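Local coordinates for CTP:phosphocholine Cytidylyltransferase (Streptococcus pneumoniae, PDB 1JYK), which transfers the cytidylyl group of CTP to phosphocholine, probably giving CDP-choline and pyrophosphate, as a bacterial member of the nucleotidyltransferase family, at residues 150-154 against 155-159. Numbering follows the deposited sequence.
Sequences EDCTN and EWFLV
Cys-152 faces Glu-155 and Phe-157 across a bend in one continuous backbone. The chain turns sharply at Asn-154, whose backbone torsions lie in the left-handed region, and extended geometry resumes from Glu-155. Although Thr-153 O lies 3.1 Å from Glu-155 N, the angle is too poor for a hydrogen bond; the same carbonyl oxygen also touches Glu-155 CG, at 3.6 Å.

Cys-152 CB approaches the rim of the Phe-157 ring near its plane, 3.7 Å from CZ. Its SG lies 4.9 Å from the Phe-157 ring centroid, 74° off the normal, a sulfur-aromatic contact at the ring edge. Chi1 sets Phe-157 CG anti to the carbonyl carbon, and the ring projects back toward the loop. The aliphatic part of Glu-155 also packs against the cysteine, CG lying 3.7 Å from Cys-152 CB. A bend at chi2 (-78°) then turns the carboxylate toward the backbone of Thr-153, where a water bridges the two: it accepts from Thr-153 N at 2.9 Å and donates to Glu-155 OE1 at 2.6 Å.

This surface loop links strand 142-149 to strand 157-160, which pairs antiparallel with strand 166-170. Phe-157 packs on Ile-170 and Ile-178, Glu-155 also touches Ile-178, and Trp-156 reaches helix 213-216 through Asn-213 and Lys-216.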
ATOM      1  N   GLU A 150       2.593 -12.660  13.932  1.00 25.43           N
ATOM      2  CA  GLU A 150       2.537 -12.799  15.386  1.00 26.85           C
ATOM      3  C   GLU A 150       3.435 -11.732  16.015  1.00 26.74           C
ATOM      4  O   GLU A 150       4.209 -11.079  15.314  1.00 27.31           O
ATOM      5  CB  GLU A 150       3.003 -14.194  15.796  1.00 26.71           C
ATOM      6  CG  GLU A 150       2.082 -15.290  15.311  1.00 29.35           C
ATOM      7  CD  GLU A 150       2.449 -16.654  15.854  1.00 30.27           C
ATOM      8  OE1 GLU A 150       1.551 -17.520  15.933  1.00 30.72           O
ATOM      9  OE2 GLU A 150       3.631 -16.860  16.199  1.00 31.23           O
ATOM     10  N   ASP A 151       3.332 -11.550  17.327  1.00 28.11           N
ATOM     11  CA  ASP A 151       4.138 -10.545  18.021  1.00 30.50           C
ATOM     12  C   ASP A 151       3.984  -9.223  17.292  1.00 29.71           C
ATOM     13  O   ASP A 151       4.946  -8.478  17.106  1.00 30.59           O
ATOM     14  CB  ASP A 151       5.615 -10.946  18.033  1.00 35.00           C
ATOM     15  CG  ASP A 151       5.833 -12.344  18.557  1.00 40.57           C
ATOM     16  OD1 ASP A 151       5.347 -12.641  19.672  1.00 44.85           O
ATOM     17  OD2 ASP A 151       6.485 -13.147  17.853  1.00 44.16           O
ATOM     18  N   CYS A 152       2.757  -8.939  16.882  1.00 28.75           N
ATOM     19  CA  CYS A 152       2.455  -7.722  16.155  1.00 28.38           C
ATOM     20  C   CYS A 152       2.549  -6.469  16.994  1.00 29.65           C
ATOM     21  O   CYS A 152       2.464  -6.508  18.219  1.00 29.41           O
ATOM     22  CB  CYS A 152       1.054  -7.806  15.559  1.00 25.87           C
ATOM     23  SG  CYS A 152       0.977  -8.821  14.110  1.00 24.15           S
ATOM     24  N   THR A 153       2.709  -5.349  16.308  1.00 31.66           N
ATOM     25  CA  THR A 153       2.795  -4.065  16.966  1.00 34.17           C
ATOM     26  C   THR A 153       2.173  -3.024  16.057  1.00 34.09           C
ATOM     27  O   THR A 153       2.644  -2.794  14.945  1.00 35.76           O
ATOM     28  CB  THR A 153       4.257  -3.687  17.249  1.00 35.98           C
ATOM     29  OG1 THR A 153       4.644  -4.220  18.522  1.00 38.20           O
ATOM     30  CG2 THR A 153       4.430  -2.173  17.261  1.00 37.40           C
ATOM     31  N   ASN A 154       1.093  -2.414  16.526  1.00 33.73           N
ATOM     32  CA  ASN A 154       0.418  -1.379  15.761  1.00 34.22           C
ATOM     33  C   ASN A 154      -0.149  -1.810  14.410  1.00 31.40           C
ATOM     34  O   ASN A 154      -0.385  -0.969  13.546  1.00 32.73           O
ATOM     35  CB  ASN A 154       1.365  -0.199  15.550  1.00 38.41           C
ATOM     36  CG  ASN A 154       1.751   0.466  16.853  1.00 43.54           C
ATOM     37  OD1 ASN A 154       2.896   0.895  17.030  1.00 47.27           O
ATOM     38  ND2 ASN A 154       0.797   0.558  17.778  1.00 44.00           N
ATOM     39  N   GLU A 155      -0.365  -3.103  14.212  1.00 27.33           N
ATOM     40  CA  GLU A 155      -0.931  -3.568  12.951  1.00 23.35           C
ATOM     41  C   GLU A 155      -2.444  -3.548  13.067  1.00 20.89           C
ATOM     42  O   GLU A 155      -2.979  -3.416  14.166  1.00 20.69           O
ATOM     43  CB  GLU A 155      -0.487  -5.001  12.652  1.00 25.60           C
ATOM     44  CG  GLU A 155       0.980  -5.255  12.880  1.00 27.63           C
ATOM     45  CD  GLU A 155       1.821  -4.732  11.750  1.00 31.04           C
ATOM     46  OE1 GLU A 155       3.060  -4.669  11.911  1.00 32.67           O
ATOM     47  OE2 GLU A 155       1.243  -4.381  10.698  1.00 32.37           O
ATOM     48  N   TRP A 156      -3.128  -3.664  11.936  1.00 17.94           N
ATOM     49  CA  TRP A 156      -4.586  -3.717  11.926  1.00 17.13           C
ATOM     50  C   TRP A 156      -4.927  -5.110  11.415  1.00 16.92           C
ATOM     51  O   TRP A 156      -4.250  -5.636  10.532  1.00 16.31           O
ATOM     52  CB  TRP A 156      -5.183  -2.655  11.005  1.00 17.04           C
ATOM     53  CG  TRP A 156      -5.159  -1.262  11.575  1.00 17.76           C
ATOM     54  CD1 TRP A 156      -4.503  -0.837  12.704  1.00 17.97           C
ATOM     55  CD2 TRP A 156      -5.789  -0.097  11.023  1.00 17.09           C
ATOM     56  NE1 TRP A 156      -4.680   0.515  12.878  1.00 17.44           N
ATOM     57  CE2 TRP A 156      -5.468   0.993  11.861  1.00 18.28           C
ATOM     58  CE3 TRP A 156      -6.590   0.126   9.894  1.00 18.03           C
ATOM     59  CZ2 TRP A 156      -5.922   2.298  11.605  1.00 18.86           C
ATOM     60  CZ3 TRP A 156      -7.045   1.424   9.643  1.00 18.82           C
ATOM     61  CH2 TRP A 156      -6.708   2.491  10.497  1.00 18.44           C
ATOM     62  N   PHE A 157      -5.975  -5.708  11.965  1.00 16.46           N
ATOM     63  CA  PHE A 157      -6.346  -7.062  11.580  1.00 15.75           C
ATOM     64  C   PHE A 157      -7.686  -7.200  10.886  1.00 15.54           C
ATOM     65  O   PHE A 157      -8.596  -6.387  11.075  1.00 15.72           O
ATOM     66  CB  PHE A 157      -6.308  -7.961  12.812  1.00 14.59           C
ATOM     67  CG  PHE A 157      -5.020  -7.882  13.567  1.00 14.41           C
ATOM     68  CD1 PHE A 157      -4.024  -8.837  13.373  1.00 14.53           C
ATOM     69  CD2 PHE A 157      -4.784  -6.835  14.448  1.00 13.21           C
ATOM     70  CE1 PHE A 157      -2.803  -8.748  14.047  1.00 14.96           C
ATOM     71  CE2 PHE A 157      -3.572  -6.733  15.125  1.00 14.98           C
ATOM     72  CZ  PHE A 157      -2.575  -7.696  14.923  1.00 15.16           C
ATOM     73  N   LEU A 158      -7.794  -8.258  10.089  1.00 15.01           N
ATOM     74  CA  LEU A 158      -8.997  -8.550   9.325  1.00 14.46           C
ATOM     75  C   LEU A 158      -9.889  -9.581  10.014  1.00 15.36           C
ATOM     76  O   LEU A 158      -9.437 -10.675  10.350  1.00 14.80           O
ATOM     77  CB  LEU A 158      -8.601  -9.062   7.934  1.00 14.58           C
ATOM     78  CG  LEU A 158      -7.819  -8.071   7.061  1.00 13.98           C
ATOM     79  CD1 LEU A 158      -7.000  -8.826   6.022  1.00 13.03           C
ATOM     80  CD2 LEU A 158      -8.795  -7.113   6.380  1.00 13.40           C
ATOM     81  N   VAL A 159     -11.153  -9.228  10.212  1.00 15.24           N
ATOM     82  CA  VAL A 159     -12.112 -10.136  10.838  1.00 16.15           C
ATOM     83  C   VAL A 159     -12.980 -10.725   9.732  1.00 15.50           C
ATOM     84  O   VAL A 159     -13.677  -9.991   9.032  1.00 16.92           O
ATOM     85  CB  VAL A 159     -13.019  -9.387  11.841  1.00 15.01           C
ATOM     86  CG1 VAL A 159     -14.133 -10.311  12.326  1.00 14.70           C
ATOM     87  CG2 VAL A 159     -12.187  -8.875  13.009  1.00 16.82           C
TER
HETATM   88  O   HOH W   1       4.394  -5.501  13.968  1.00 41.69           O